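Local coordinates for protein farnesyl pyrophosphate synthetase (Staphylococcus aureus, PDB 5H9D) that probably makes heptaprenyl diphosphate, a long-chain isoprenoid precursor, by magnesium-dependent prenyl transfer as the catalytic subunit of a two-chain synthase, at residues F146-Q149 against D150-N153. Numbering follows the deposited sequence.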
ATOM      1  N   PHE A 146      11.493  -4.192  -6.183  1.00 67.36           N
ATOM      2  CA  PHE A 146      12.421  -5.198  -6.718  1.00 67.80           C
ATOM      3  C   PHE A 146      11.774  -5.969  -7.867  1.00 67.62           C
ATOM      4  O   PHE A 146      12.459  -6.417  -8.776  1.00 65.83           O
ATOM      5  CB  PHE A 146      12.903  -6.170  -5.626  1.00 65.46           C
ATOM      6  CG  PHE A 146      13.726  -5.506  -4.561  1.00 64.36           C
ATOM      7  CD1 PHE A 146      14.660  -4.541  -4.897  1.00 62.64           C
ATOM      8  CD2 PHE A 146      13.528  -5.798  -3.219  1.00 64.70           C
ATOM      9  CE1 PHE A 146      15.370  -3.874  -3.922  1.00 62.01           C
ATOM     10  CE2 PHE A 146      14.248  -5.127  -2.230  1.00 62.99           C
ATOM     11  CZ  PHE A 146      15.165  -4.163  -2.588  1.00 61.89           C
ATOM     12  N   GLN A 147      10.450  -6.080  -7.827  1.00 68.86           N
ATOM     13  CA  GLN A 147       9.693  -6.772  -8.860  1.00 72.12           C
ATOM     14  C   GLN A 147       9.716  -5.993 -10.171  1.00 73.26           C
ATOM     15  O   GLN A 147       9.893  -6.575 -11.243  1.00 73.35           O
ATOM     16  CB  GLN A 147       8.251  -6.978  -8.382  1.00 74.68           C
ATOM     17  CG  GLN A 147       7.249  -7.430  -9.434  1.00 78.38           C
ATOM     18  CD  GLN A 147       5.899  -7.794  -8.820  1.00 80.63           C
ATOM     19  OE1 GLN A 147       5.776  -8.801  -8.108  1.00 83.02           O
ATOM     20  NE2 GLN A 147       4.887  -6.971  -9.080  1.00 81.36           N
ATOM     21  N   PHE A 148       9.535  -4.677 -10.072  1.00 74.67           N
ATOM     22  CA  PHE A 148       9.550  -3.790 -11.234  1.00 74.90           C
ATOM     23  C   PHE A 148      10.964  -3.745 -11.804  1.00 74.20           C
ATOM     24  O   PHE A 148      11.168  -3.613 -13.015  1.00 73.45           O
ATOM     25  CB  PHE A 148       9.112  -2.382 -10.814  1.00 76.11           C
ATOM     26  CG  PHE A 148       9.058  -1.395 -11.950  1.00 78.72           C
ATOM     27  CD1 PHE A 148      10.234  -0.994 -12.608  1.00 78.73           C
ATOM     28  CD2 PHE A 148       7.829  -0.860 -12.366  1.00 79.27           C
ATOM     29  CE1 PHE A 148      10.187  -0.087 -13.653  1.00 77.88           C
ATOM     30  CE2 PHE A 148       7.767   0.051 -13.409  1.00 78.37           C
ATOM     31  CZ  PHE A 148       8.954   0.438 -14.055  1.00 79.52           C
ATOM     32  N   GLN A 149      11.923  -3.857 -10.894  1.00 73.91           N
ATOM     33  CA  GLN A 149      13.346  -3.848 -11.183  1.00 73.88           C
ATOM     34  C   GLN A 149      13.786  -5.221 -11.707  1.00 75.05           C
ATOM     35  O   GLN A 149      14.847  -5.364 -12.331  1.00 75.72           O
ATOM     36  CB  GLN A 149      14.071  -3.486  -9.898  1.00 73.80           C
ATOM     37  CG  GLN A 149      15.555  -3.573  -9.928  1.00 75.73           C
ATOM     38  CD  GLN A 149      16.153  -3.342  -8.549  1.00 76.26           C
ATOM     39  OE1 GLN A 149      16.374  -2.205  -8.141  1.00 76.96           O
ATOM     40  NE2 GLN A 149      16.396  -4.425  -7.819  1.00 76.88           N
ATOM     41  N   ASP A 150      12.954  -6.229 -11.459  1.00 75.20           N
ATOM     42  CA  ASP A 150      13.212  -7.604 -11.911  1.00 74.74           C
ATOM     43  C   ASP A 150      12.643  -7.813 -13.308  1.00 74.17           C
ATOM     44  O   ASP A 150      13.047  -8.754 -14.003  1.00 73.25           O
ATOM     45  CB  ASP A 150      12.502  -8.637 -11.011  1.00 76.44           C
ATOM     46  CG  ASP A 150      13.362  -9.145  -9.870  1.00 76.41           C
ATOM     47  OD1 ASP A 150      14.604  -9.100  -9.993  1.00 75.48           O
ATOM     48  OD2 ASP A 150      12.773  -9.613  -8.860  1.00 76.92           O
ATOM     49  N   GLN A 151      11.681  -6.963 -13.693  1.00 72.71           N
ATOM     50  CA  GLN A 151      11.010  -7.093 -14.985  1.00 71.84           C
ATOM     51  C   GLN A 151      11.914  -7.541 -16.141  1.00 70.21           C
ATOM     52  O   GLN A 151      12.841  -6.845 -16.531  1.00 69.20           O
ATOM     53  CB  GLN A 151      10.240  -5.798 -15.316  1.00 73.58           C
ATOM     54  CG  GLN A 151       8.740  -5.871 -14.868  1.00 76.78           C
ATOM     55  CD  GLN A 151       7.910  -4.586 -15.122  1.00 79.83           C
ATOM     56  OE1 GLN A 151       7.900  -4.030 -16.230  1.00 81.36           O
ATOM     57  NE2 GLN A 151       7.197  -4.129 -14.091  1.00 78.16           N
ATOM     58  N   PHE A 152      11.642  -8.745 -16.640  1.00 68.57           N
ATOM     59  CA  PHE A 152      12.379  -9.379 -17.746  1.00 68.27           C
ATOM     60  C   PHE A 152      13.754  -9.944 -17.451  1.00 69.96           C
ATOM     61  O   PHE A 152      14.553 -10.174 -18.364  1.00 71.63           O
ATOM     62  CB  PHE A 152      12.463  -8.443 -18.945  1.00 63.90           C
ATOM     63  CG  PHE A 152      11.181  -8.361 -19.713  1.00 60.47           C
ATOM     64  CD1 PHE A 152      10.740  -9.461 -20.448  1.00 57.53           C
ATOM     65  CD2 PHE A 152      10.385  -7.207 -19.654  1.00 56.66           C
ATOM     66  CE1 PHE A 152       9.531  -9.418 -21.115  1.00 56.72           C
ATOM     67  CE2 PHE A 152       9.172  -7.152 -20.317  1.00 55.54           C
ATOM     68  CZ  PHE A 152       8.738  -8.258 -21.055  1.00 55.89           C
ATOM     69  N   ASN A 153      14.019 -10.185 -16.172  1.00 71.36           N
ATOM     70  CA  ASN A 153      15.292 -10.750 -15.739  1.00 71.36           C
ATOM     71  C   ASN A 153      15.181 -12.259 -15.742  1.00 71.45           C
ATOM     72  O   ASN A 153      14.658 -12.847 -14.796  1.00 72.95           O
ATOM     73  CB  ASN A 153      15.623 -10.313 -14.319  1.00 71.75           C
ATOM     74  CG  ASN A 153      17.007 -10.730 -13.905  1.00 72.31           C
ATOM     75  OD1 ASN A 153      17.431 -11.858 -14.181  1.00 70.41           O
ATOM     76  ND2 ASN A 153      17.734  -9.819 -13.243  1.00 72.86           N
TER
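Q151 folds back along helix 127-150 and lays its amide beside the ring of F148. Starting at the root, CB of Q151 sits 3.3 Å from F148 O, and CG of Q151 has F148 O at 3.8 Å and Q147 O about as near. Beyond CG the chain is extended (chi2 178°), which carries CD past F148 O and delivers NE2 to the flank of F148, 3.7 Å from its CD2 and about as close to its CA. NE2 meets the ring obliquely; the amide and ring planes are 46° apart. The F148 ring itself meets H69 of the partner subunit, a chain of the heptaprenyl diphosphate synthase subunit 1 family.

A type II beta turn, D150 to N153, leads from this helix of the all-helical prenyl synthase fold into the loop before helix 158-183, and is closed by N153 N to D150 O at 2.8 Å. The backbone is joined here by weak bonds: Q147 O receives both D150 N and Q151 N, the latter at 3.1 Å and a bent 122°, while Q151 N also reaches F148 O at 3.5 Å. D150 packs its CB and CG against F146 O and sends OD2 into a salt bridge with R164 of helix 158-183. Q149 faces the partner subunit, where its OE1 accepts from S20 N and its NE2 donates to G18 O of that chain.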